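Local coordinates for putative glucoamylase (Bacteroides caccae ATCC 43185, PDB 4QT9), which is a putative glucoamylase with an alpha/alpha toroid fold that probably hydrolyses glycosidic bonds, at residues A[100-108]-A[116-124]; A[295-306]-A[330-339]. All coordinates share one frame; numbering follows the deposited sequence. Where two conformers were deposited one is given.

Interaction 1: A[100-108]-A[116-124]; sequences SFLEKADRF and WYGDTGKVK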
loop_
_atom_site.group_PDB
_atom_site.type_symbol
_atom_site.label_atom_id
_atom_site.label_comp_id
_atom_site.label_asym_id
_atom_site.label_seq_id
_atom_site.Cartn_x
_atom_site.Cartn_y
_atom_site.Cartn_z
ATOM N N SER A 100 19.984 2.230 7.178
ATOM C CA SER A 100 20.797 1.745 8.304
ATOM C C SER A 100 19.945 0.881 9.237
ATOM O O SER A 100 20.425 -0.154 9.711
ATOM C CB SER A 100 21.430 2.900 9.080
ATOM O OG SER A 100 22.274 3.659 8.238
ATOM N N PHE A 101 18.691 1.308 9.507
ATOM C CA PHE A 101 17.755 0.527 10.329
ATOM C C PHE A 101 17.434 -0.813 9.658
ATOM O O PHE A 101 17.479 -1.841 10.326
ATOM C CB PHE A 101 16.447 1.300 10.621
ATOM C CG PHE A 101 15.404 0.467 11.340
ATOM C CD1 PHE A 101 15.403 0.364 12.730
ATOM C CD2 PHE A 101 14.428 -0.229 10.627
ATOM C CE1 PHE A 101 14.436 -0.402 13.390
ATOM C CE2 PHE A 101 13.448 -0.975 11.294
ATOM C CZ PHE A 101 13.468 -1.070 12.668
ATOM N N LEU A 102 17.115 -0.807 8.356
ATOM C CA LEU A 102 16.749 -2.031 7.618
ATOM C C LEU A 102 17.912 -3.031 7.506
ATOM O O LEU A 102 17.677 -4.249 7.416
ATOM C CB LEU A 102 16.212 -1.694 6.222
ATOM C CG LEU A 102 14.875 -0.920 6.187
ATOM C CD1 LEU A 102 14.547 -0.480 4.787
ATOM C CD2 LEU A 102 13.727 -1.765 6.733
ATOM N N GLU A 103 19.167 -2.523 7.530
ATOM C CA GLU A 103 20.353 -3.373 7.449
ATOM C C GLU A 103 20.557 -4.116 8.772
ATOM O O GLU A 103 21.152 -5.193 8.777
ATOM C CB GLU A 103 21.609 -2.544 7.113
ATOM C CG GLU A 103 21.629 -1.942 5.713
ATOM C CD GLU A 103 22.784 -0.997 5.423
ATOM O OE1 GLU A 103 23.253 -0.308 6.360
ATOM O OE2 GLU A 103 23.195 -0.920 4.241
ATOM N N LYS A 104 20.014 -3.562 9.874
ATOM C CA LYS A 104 20.160 -4.084 11.235
ATOM C C LYS A 104 18.931 -4.827 11.786
ATOM O O LYS A 104 19.109 -5.757 12.575
ATOM C CB LYS A 104 20.515 -2.921 12.193
ATOM C CG LYS A 104 21.986 -2.486 12.048
ATOM C CD LYS A 104 22.264 -1.023 12.440
ATOM C CE LYS A 104 22.621 -0.829 13.898
ATOM N NZ LYS A 104 23.205 0.518 14.151
ATOM N N ALA A 105 17.703 -4.421 11.389
ATOM C CA ALA A 105 16.442 -4.968 11.905
ATOM C C ALA A 105 16.293 -6.438 11.577
ATOM O O ALA A 105 16.890 -6.896 10.616
ATOM C CB ALA A 105 15.271 -4.189 11.350
ATOM N N ASP A 106 15.520 -7.181 12.392
ATOM C CA ASP A 106 15.259 -8.618 12.207
ATOM C C ASP A 106 14.695 -8.943 10.840
ATOM O O ASP A 106 13.823 -8.244 10.349
ATOM C CB ASP A 106 14.278 -9.130 13.272
ATOM C CG ASP A 106 14.865 -9.233 14.660
ATOM O OD1 ASP A 106 16.105 -9.044 14.801
ATOM O OD2 ASP A 106 14.088 -9.512 15.615
ATOM N N ARG A 107 15.251 -10.010 10.228
ATOM C CA ARG A 107 14.905 -10.559 8.912
ATOM C C ARG A 107 14.763 -12.067 9.036
ATOM O O ARG A 107 15.396 -12.664 9.902
ATOM C CB ARG A 107 15.963 -10.231 7.833
ATOM C CG ARG A 107 16.316 -8.766 7.687
ATOM C CD ARG A 107 17.301 -8.515 6.561
ATOM N NE ARG A 107 16.652 -8.599 5.248
ATOM C CZ ARG A 107 17.233 -8.236 4.108
ATOM N NH1 ARG A 107 18.477 -7.767 4.107
ATOM N NH2 ARG A 107 16.575 -8.341 2.958
ATOM N N PHE A 108 13.934 -12.677 8.179
ATOM C CA PHE A 108 13.622 -14.105 8.170
ATOM C C PHE A 108 13.693 -14.573 6.751
ATOM O O PHE A 108 12.802 -14.296 5.958
ATOM C CB PHE A 108 12.226 -14.321 8.826
ATOM C CG PHE A 108 12.119 -13.626 10.170
ATOM C CD1 PHE A 108 11.709 -12.299 10.255
ATOM C CD2 PHE A 108 12.574 -14.247 11.329
ATOM C CE1 PHE A 108 11.685 -11.633 11.482
ATOM C CE2 PHE A 108 12.521 -13.593 12.561
ATOM C CZ PHE A 108 12.066 -12.292 12.626
ATOM N N TRP A 116 8.277 -4.171 13.733
ATOM C CA TRP A 116 9.426 -4.089 14.635
ATOM C C TRP A 116 9.182 -3.014 15.662
ATOM O O TRP A 116 8.409 -2.079 15.432
ATOM C CB TRP A 116 10.771 -3.723 13.965
ATOM C CG TRP A 116 11.174 -4.378 12.695
ATOM C CD1 TRP A 116 12.011 -5.446 12.560
ATOM C CD2 TRP A 116 10.994 -3.839 11.382
ATOM N NE1 TRP A 116 12.281 -5.671 11.228
ATOM C CE2 TRP A 116 11.687 -4.682 10.484
ATOM C CE3 TRP A 116 10.246 -2.764 10.862
ATOM C CZ2 TRP A 116 11.697 -4.453 9.107
ATOM C CZ3 TRP A 116 10.246 -2.552 9.495
ATOM C CH2 TRP A 116 10.985 -3.378 8.637
ATOM N N TYR A 117 9.950 -3.065 16.730
ATOM C CA TYR A 117 10.090 -1.977 17.682
ATOM C C TYR A 117 11.144 -1.108 17.022
ATOM O O TYR A 117 12.225 -1.616 16.712
ATOM C CB TYR A 117 10.506 -2.501 19.065
ATOM C CG TYR A 117 9.489 -3.430 19.687
ATOM C CD1 TYR A 117 8.371 -2.927 20.350
ATOM C CD2 TYR A 117 9.683 -4.809 19.684
ATOM C CE1 TYR A 117 7.441 -3.778 20.950
ATOM C CE2 TYR A 117 8.766 -5.670 20.288
ATOM C CZ TYR A 117 7.647 -5.150 20.921
ATOM O OH TYR A 117 6.749 -6.002 21.531
ATOM N N GLY A 118 10.771 0.124 16.676
ATOM C CA GLY A 118 11.617 1.064 15.939
ATOM C C GLY A 118 12.930 1.454 16.592
ATOM O O GLY A 118 13.880 1.836 15.898
ATOM N N ASP A 119 13.007 1.329 17.918
ATOM C CA ASP A 119 14.209 1.680 18.670
ATOM C C ASP A 119 15.233 0.545 18.727
ATOM O O ASP A 119 16.411 0.841 18.932
ATOM C CB ASP A 119 13.869 2.151 20.102
ATOM C CG ASP A 119 12.842 1.333 20.877
ATOM O OD1 ASP A 119 12.533 0.196 20.454
ATOM O OD2 ASP A 119 12.349 1.833 21.912
ATOM N N THR A 120 14.812 -0.729 18.586
ATOM C CA THR A 120 15.728 -1.883 18.668
ATOM C C THR A 120 15.810 -2.689 17.362
ATOM O O THR A 120 16.800 -3.384 17.142
ATOM C CB THR A 120 15.346 -2.828 19.827
ATOM O OG1 THR A 120 14.056 -3.359 19.575
ATOM C CG2 THR A 120 15.348 -2.138 21.200
ATOM N N GLY A 121 14.776 -2.613 16.524
ATOM C CA GLY A 121 14.732 -3.373 15.279
ATOM C C GLY A 121 14.371 -4.830 15.496
ATOM O O GLY A 121 14.483 -5.650 14.584
ATOM N N LYS A 122 13.907 -5.157 16.705
ATOM C CA LYS A 122 13.450 -6.500 17.044
ATOM C C LYS A 122 12.004 -6.686 16.588
ATOM O O LYS A 122 11.202 -5.760 16.687
ATOM C CB LYS A 122 13.584 -6.749 18.558
ATOM C CG LYS A 122 15.035 -6.700 19.071
ATOM C CD LYS A 122 15.837 -7.964 18.750
ATOM C CE LYS A 122 17.151 -7.968 19.505
ATOM N NZ LYS A 122 18.085 -9.001 18.993
ATOM N N VAL A 123 11.673 -7.866 16.053
ATOM C CA VAL A 123 10.321 -8.183 15.607
ATOM C C VAL A 123 9.283 -8.023 16.747
ATOM O O VAL A 123 9.559 -8.317 17.909
ATOM C CB VAL A 123 10.236 -9.619 14.975
ATOM C CG1 VAL A 123 10.743 -10.698 15.927
ATOM C CG2 VAL A 123 8.813 -9.958 14.500
ATOM N N LYS A 124 8.094 -7.544 16.392
ATOM C CA LYS A 124 6.969 -7.540 17.291
ATOM C C LYS A 124 5.955 -8.462 16.638
ATOM O O LYS A 124 5.484 -8.163 15.529
ATOM C CB LYS A 124 6.397 -6.151 17.633
ATOM C CG LYS A 124 5.145 -6.319 18.503
ATOM C CD LYS A 124 4.397 -5.033 18.826
ATOM C CE LYS A 124 3.204 -5.307 19.708
ATOM N NZ LYS A 124 2.426 -4.067 19.999
#
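Asp106 grips the 116-124 segment through three nearly straight hydrogen bonds. Its backbone N donates to Gly121 O at 2.9 Å, and its own O accepts from Trp116 NE1 at 3.1 Å; that bond lies in the indole plane and uses a carbonyl lone pair, which, with the packing on its face, probably limits rotation of the indole. The carboxylate makes the third: OD2 accepts from Val123 N at 3.0 Å, met from above the carboxylate plane. With CG anti to the carbonyl carbon (chi1 -72°), the Asp106 side chain reaches the backbone of Lys122 and Val123. The Lys122 ammonium stays beyond contact of Asp106 OD1, though the opposite charges probably attract weakly.

Around these bonds Phe101, Leu102 and Ala105 pack on the indole. Ala105 CB sits over the five-membered ring, 3.7 Å from its centroid, a CH-pi contact. On the same face Phe101 presents its edge to the six-membered ring in a T-shaped stack, planes at 90°, with CE2 3.7 Å from Trp116 CE3. Leu102 CD2 touches Trp116 CH2. Gly121, at positive phi, lets the turn lie close: its CA is 3.5 Å from Phe101 CE1, where a side chain would press on Ala105 CA. Farther out, Val123 CG1 meets the edge of the Phe108 ring.

The contact thus docks the C-terminal end of helix 88-104 and the loop after it on the hairpin of strands 115-117 and 123-124. Strand 64-66 completes this antiparallel sheet, its Val65 touching both Phe101 and Trp116, while Leu102 also packs on helices 135-152 and 157-172.

Interaction 2: A[295-306]-A[330-339]; sequences NRAYCIRNPKHY and PNEQDDKGVI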
loop_
_atom_site.group_PDB
_atom_site.type_symbol
_atom_site.label_atom_id
_atom_site.label_comp_id
_atom_site.label_asym_id
_atom_site.label_seq_id
_atom_site.Cartn_x
_atom_site.Cartn_y
_atom_site.Cartn_z
ATOM N N ASN A 295 -17.492 0.587 -5.644
ATOM C CA ASN A 295 -17.388 1.142 -4.294
ATOM C C ASN A 295 -18.249 2.389 -4.156
ATOM O O ASN A 295 -19.043 2.483 -3.228
ATOM C CB ASN A 295 -15.911 1.469 -3.983
ATOM C CG ASN A 295 -15.627 1.507 -2.515
ATOM O OD1 ASN A 295 -15.950 2.481 -1.829
ATOM N ND2 ASN A 295 -15.122 0.397 -1.985
ATOM N N ARG A 296 -18.102 3.325 -5.113
ATOM C CA ARG A 296 -18.821 4.590 -5.198
ATOM C C ARG A 296 -20.329 4.329 -5.413
ATOM O O ARG A 296 -21.155 4.937 -4.721
ATOM C CB ARG A 296 -18.224 5.435 -6.338
ATOM C CG ARG A 296 -18.953 6.758 -6.583
ATOM C CD ARG A 296 -18.416 7.470 -7.805
ATOM N NE ARG A 296 -19.156 8.692 -8.095
ATOM C CZ ARG A 296 -20.207 8.748 -8.906
ATOM N NH1 ARG A 296 -20.658 7.650 -9.497
ATOM N NH2 ARG A 296 -20.829 9.895 -9.113
ATOM N N ALA A 297 -20.677 3.413 -6.339
ATOM C CA ALA A 297 -22.071 3.069 -6.627
ATOM C C ALA A 297 -22.765 2.561 -5.382
ATOM O O ALA A 297 -23.890 2.985 -5.136
ATOM C CB ALA A 297 -22.148 2.027 -7.735
ATOM N N TYR A 298 -22.101 1.693 -4.572
ATOM C CA TYR A 298 -22.680 1.170 -3.327
ATOM C C TYR A 298 -22.966 2.298 -2.333
ATOM O O TYR A 298 -24.041 2.298 -1.728
ATOM C CB TYR A 298 -21.777 0.100 -2.654
ATOM C CG TYR A 298 -22.307 -0.346 -1.306
ATOM C CD1 TYR A 298 -21.982 0.346 -0.141
ATOM C CD2 TYR A 298 -23.216 -1.393 -1.206
ATOM C CE1 TYR A 298 -22.575 0.030 1.081
ATOM C CE2 TYR A 298 -23.798 -1.736 0.016
ATOM C CZ TYR A 298 -23.462 -1.031 1.162
ATOM O OH TYR A 298 -24.028 -1.374 2.368
ATOM N N CYS A 299 -21.996 3.237 -2.136
ATOM C CA CYS A 299 -22.141 4.364 -1.208
ATOM C C CYS A 299 -23.244 5.298 -1.665
ATOM O O CYS A 299 -23.991 5.792 -0.811
ATOM C CB CYS A 299 -20.830 5.113 -1.032
ATOM S SG CYS A 299 -19.494 4.121 -0.312
ATOM N N ILE A 300 -23.384 5.527 -3.004
ATOM C CA ILE A 300 -24.464 6.384 -3.541
ATOM C C ILE A 300 -25.801 5.687 -3.264
ATOM O O ILE A 300 -26.738 6.334 -2.821
ATOM C CB ILE A 300 -24.252 6.729 -5.053
ATOM C CG1 ILE A 300 -23.050 7.704 -5.209
ATOM C CG2 ILE A 300 -25.545 7.308 -5.710
ATOM C CD1 ILE A 300 -22.530 7.857 -6.567
ATOM N N ARG A 301 -25.857 4.356 -3.446
ATOM C CA ARG A 301 -27.084 3.605 -3.183
ATOM C C ARG A 301 -27.426 3.671 -1.702
ATOM O O ARG A 301 -28.584 3.908 -1.387
ATOM C CB ARG A 301 -26.987 2.161 -3.678
ATOM C CG ARG A 301 -28.331 1.435 -3.621
ATOM C CD ARG A 301 -28.271 0.183 -4.451
ATOM N NE ARG A 301 -27.159 -0.700 -4.084
ATOM C CZ ARG A 301 -27.245 -1.667 -3.179
ATOM N NH1 ARG A 301 -28.365 -1.846 -2.491
ATOM N NH2 ARG A 301 -26.210 -2.458 -2.950
ATOM N N ASN A 302 -26.415 3.530 -0.805
ATOM C CA ASN A 302 -26.561 3.666 0.657
ATOM C C ASN A 302 -27.801 2.903 1.174
ATOM O O ASN A 302 -28.728 3.533 1.693
ATOM C CB ASN A 302 -26.633 5.156 1.028
ATOM C CG ASN A 302 -26.579 5.446 2.505
ATOM O OD1 ASN A 302 -26.109 4.637 3.307
ATOM N ND2 ASN A 302 -27.144 6.580 2.908
ATOM N N PRO A 303 -27.846 1.555 1.012
ATOM C CA PRO A 303 -29.068 0.810 1.407
ATOM C C PRO A 303 -29.294 0.743 2.916
ATOM O O PRO A 303 -30.409 0.423 3.338
ATOM C CB PRO A 303 -28.841 -0.582 0.836
ATOM C CG PRO A 303 -27.281 -0.720 0.787
ATOM C CD PRO A 303 -26.817 0.659 0.427
ATOM N N LYS A 304 -28.251 1.028 3.720
ATOM C CA LYS A 304 -28.352 1.008 5.181
ATOM C C LYS A 304 -28.691 2.398 5.757
ATOM O O LYS A 304 -28.853 2.538 6.971
ATOM C CB LYS A 304 -27.083 0.442 5.804
ATOM C CG LYS A 304 -26.910 -1.060 5.536
ATOM C CD LYS A 304 -25.623 -1.609 6.135
ATOM C CE LYS A 304 -25.851 -2.200 7.497
ATOM N NZ LYS A 304 -24.569 -2.556 8.147
ATOM N N HIS A 305 -28.855 3.398 4.870
ATOM C CA HIS A 305 -29.270 4.776 5.106
ATOM C C HIS A 305 -28.381 5.512 6.117
ATOM O O HIS A 305 -28.881 6.156 7.042
ATOM C CB HIS A 305 -30.748 4.835 5.536
ATOM C CG HIS A 305 -31.632 3.922 4.737
ATOM N ND1 HIS A 305 -31.953 4.201 3.421
ATOM C CD2 HIS A 305 -32.205 2.749 5.087
ATOM C CE1 HIS A 305 -32.728 3.209 3.019
ATOM N NE2 HIS A 305 -32.919 2.315 3.989
ATOM N N TYR A 306 -27.060 5.455 5.903
ATOM C CA TYR A 306 -26.098 6.148 6.763
ATOM C C TYR A 306 -26.017 7.606 6.406
ATOM O O TYR A 306 -26.140 7.957 5.227
ATOM C CB TYR A 306 -24.716 5.512 6.650
ATOM C CG TYR A 306 -24.653 4.146 7.279
ATOM C CD1 TYR A 306 -24.915 3.971 8.637
ATOM C CD2 TYR A 306 -24.267 3.030 6.533
ATOM C CE1 TYR A 306 -24.817 2.717 9.233
ATOM C CE2 TYR A 306 -24.146 1.770 7.126
ATOM C CZ TYR A 306 -24.438 1.619 8.474
ATOM O OH TYR A 306 -24.332 0.396 9.071
ATOM N N PRO A 330 -17.749 -2.641 -0.169
ATOM C CA PRO A 330 -19.075 -2.228 -0.655
ATOM C C PRO A 330 -20.116 -3.359 -0.683
ATOM O O PRO A 330 -20.502 -3.845 -1.750
ATOM C CB PRO A 330 -18.766 -1.682 -2.051
ATOM C CG PRO A 330 -17.627 -2.519 -2.526
ATOM C CD PRO A 330 -16.785 -2.761 -1.299
ATOM N N ASN A 331 -20.580 -3.756 0.510
ATOM C CA ASN A 331 -21.652 -4.723 0.754
ATOM C C ASN A 331 -22.231 -4.473 2.165
ATOM O O ASN A 331 -21.502 -4.055 3.063
ATOM C CB ASN A 331 -21.194 -6.182 0.556
ATOM C CG ASN A 331 -20.231 -6.692 1.590
ATOM O OD1 ASN A 331 -20.592 -6.928 2.744
ATOM N ND2 ASN A 331 -19.006 -6.947 1.177
ATOM N N GLU A 332 -23.514 -4.781 2.352
ATOM C CA GLU A 332 -24.286 -4.560 3.567
ATOM C C GLU A 332 -23.748 -5.275 4.809
ATOM O O GLU A 332 -24.017 -4.811 5.921
ATOM C CB GLU A 332 -25.760 -4.943 3.346
ATOM C CG GLU A 332 -26.461 -3.957 2.435
ATOM C CD GLU A 332 -27.961 -4.125 2.338
ATOM O OE1 GLU A 332 -28.661 -3.767 3.314
ATOM O OE2 GLU A 332 -28.441 -4.566 1.267
ATOM N N GLN A 333 -22.975 -6.358 4.639
ATOM C CA GLN A 333 -22.381 -7.088 5.770
ATOM C C GLN A 333 -21.126 -6.373 6.327
ATOM O O GLN A 333 -20.892 -6.387 7.539
ATOM C CB GLN A 333 -22.023 -8.532 5.358
ATOM C CG GLN A 333 -23.246 -9.461 5.209
ATOM C CD GLN A 333 -24.211 -9.083 4.093
ATOM O OE1 GLN A 333 -23.819 -8.837 2.942
ATOM N NE2 GLN A 333 -25.499 -9.022 4.414
ATOM N N ASP A 334 -20.333 -5.753 5.441
ATOM C CA ASP A 334 -19.063 -5.111 5.805
ATOM C C ASP A 334 -19.212 -3.598 5.987
ATOM O O ASP A 334 -18.349 -2.970 6.626
ATOM C CB ASP A 334 -17.990 -5.426 4.746
ATOM C CG ASP A 334 -17.697 -6.912 4.538
ATOM O OD1 ASP A 334 -17.791 -7.692 5.526
ATOM O OD2 ASP A 334 -17.335 -7.289 3.404
ATOM N N ASP A 335 -20.309 -3.012 5.458
ATOM C CA ASP A 335 -20.599 -1.588 5.590
ATOM C C ASP A 335 -21.024 -1.277 7.028
ATOM O O ASP A 335 -21.980 -1.864 7.513
ATOM C CB ASP A 335 -21.669 -1.160 4.575
ATOM C CG ASP A 335 -22.150 0.278 4.672
ATOM O OD1 ASP A 335 -21.386 1.137 5.210
ATOM O OD2 ASP A 335 -23.260 0.562 4.171
ATOM N N LYS A 336 -20.291 -0.380 7.712
ATOM C CA LYS A 336 -20.575 -0.027 9.111
ATOM C C LYS A 336 -20.888 1.447 9.286
ATOM O O LYS A 336 -20.948 1.920 10.421
ATOM C CB LYS A 336 -19.387 -0.412 10.027
ATOM C CG LYS A 336 -18.968 -1.887 9.980
ATOM C CD LYS A 336 -19.934 -2.799 10.727
ATOM C CE LYS A 336 -19.301 -4.119 11.081
ATOM N NZ LYS A 336 -19.236 -5.036 9.916
ATOM N N GLY A 337 -21.072 2.172 8.185
ATOM C CA GLY A 337 -21.349 3.609 8.232
ATOM C C GLY A 337 -20.098 4.437 8.334
ATOM O O GLY A 337 -20.142 5.628 8.652
ATOM N N VAL A 338 -18.973 3.812 8.033
ATOM C CA VAL A 338 -17.661 4.428 8.169
ATOM C C VAL A 338 -17.052 4.716 6.799
ATOM O O VAL A 338 -16.915 3.806 5.974
ATOM C CB VAL A 338 -16.733 3.534 9.032
ATOM C CG1 VAL A 338 -15.316 4.055 9.035
ATOM C CG2 VAL A 338 -17.272 3.385 10.459
ATOM N N ILE A 339 -16.670 5.992 6.579
ATOM C CA ILE A 339 -15.989 6.442 5.361
ATOM C C ILE A 339 -14.528 6.553 5.737
ATOM O O ILE A 339 -14.240 7.020 6.827
ATOM C CB ILE A 339 -16.576 7.791 4.794
ATOM C CG1 ILE A 339 -18.059 7.654 4.314
ATOM C CG2 ILE A 339 -15.682 8.422 3.699
ATOM C CD1 ILE A 339 -18.371 6.618 3.110
HETATM O O HOH W 1 -26.836 -4.468 -1.292
HETATM O O HOH W 2 -25.345 2.086 3.336
#
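Tyr298, on the last turns of helix 284-301, gives its hydroxyl hydrogen to Asp335 OD2 at 2.8 Å, on the anti side of a carboxylate turned 88° from the ring. Asp335 heads an Asx turn in the 330-339 loop of this alpha/alpha toroid: its OD1 accepts from Gly337 N at 3.2 Å. With CG anti to the backbone N (chi1 175°), the Tyr298 ring extends against the loop, one face covered by Pro330 C and Asn331 N, while its CB packs on Pro330 CB. A phenylalanine here would probably leave Asp335 OD2 without its tyrosine donor and the Asx turn less firmly tied to the helix.

Lys304 bends at chi3 to bring NZ to two loop carbonyls, Asp335 O at 2.8 Å and Glu332 O at 3.2 Å; NZ also donates to Tyr306 OH. The Tyr306 ring lies flat on the loop: Gly337 CA stands over its centre, 3.3 Å from the centroid and 7° off the ring normal. Pro303 CG lies against Glu332 CG, and water 1 bridges Glu332 OE2 to Arg301 NH2, which also forms a salt bridge with Glu245. Water 2 joins Asp335 OD2 to Asn302 OD1 and Lys304 N. Asn302 in turn steadies the turn after the helix, OD1 accepting from Tyr306 N and ND2 donating to Tyr306 O.

In the fold
Both contacts join the C-terminal end of a helix, and the loop that follows it, to a segment later in the chain, and both are partly buried. They share no element: interaction 1 holds helix 88-104 to a small antiparallel sheet, interaction 2 holds helix 284-301 to the loop between strand 324-327 and helix 341-345. Their centres are 39 Å apart on opposite sides of the chain's centre, with nearest atoms about 22 Å apart. Against the sheet, one backbone bond, two bonds between backbone and side chain and packing on an indole predominate. Against the irregular loop, tyrosine, lysine and aspartate side chains and two waters do more, and the water-bridged Glu332 is exposed.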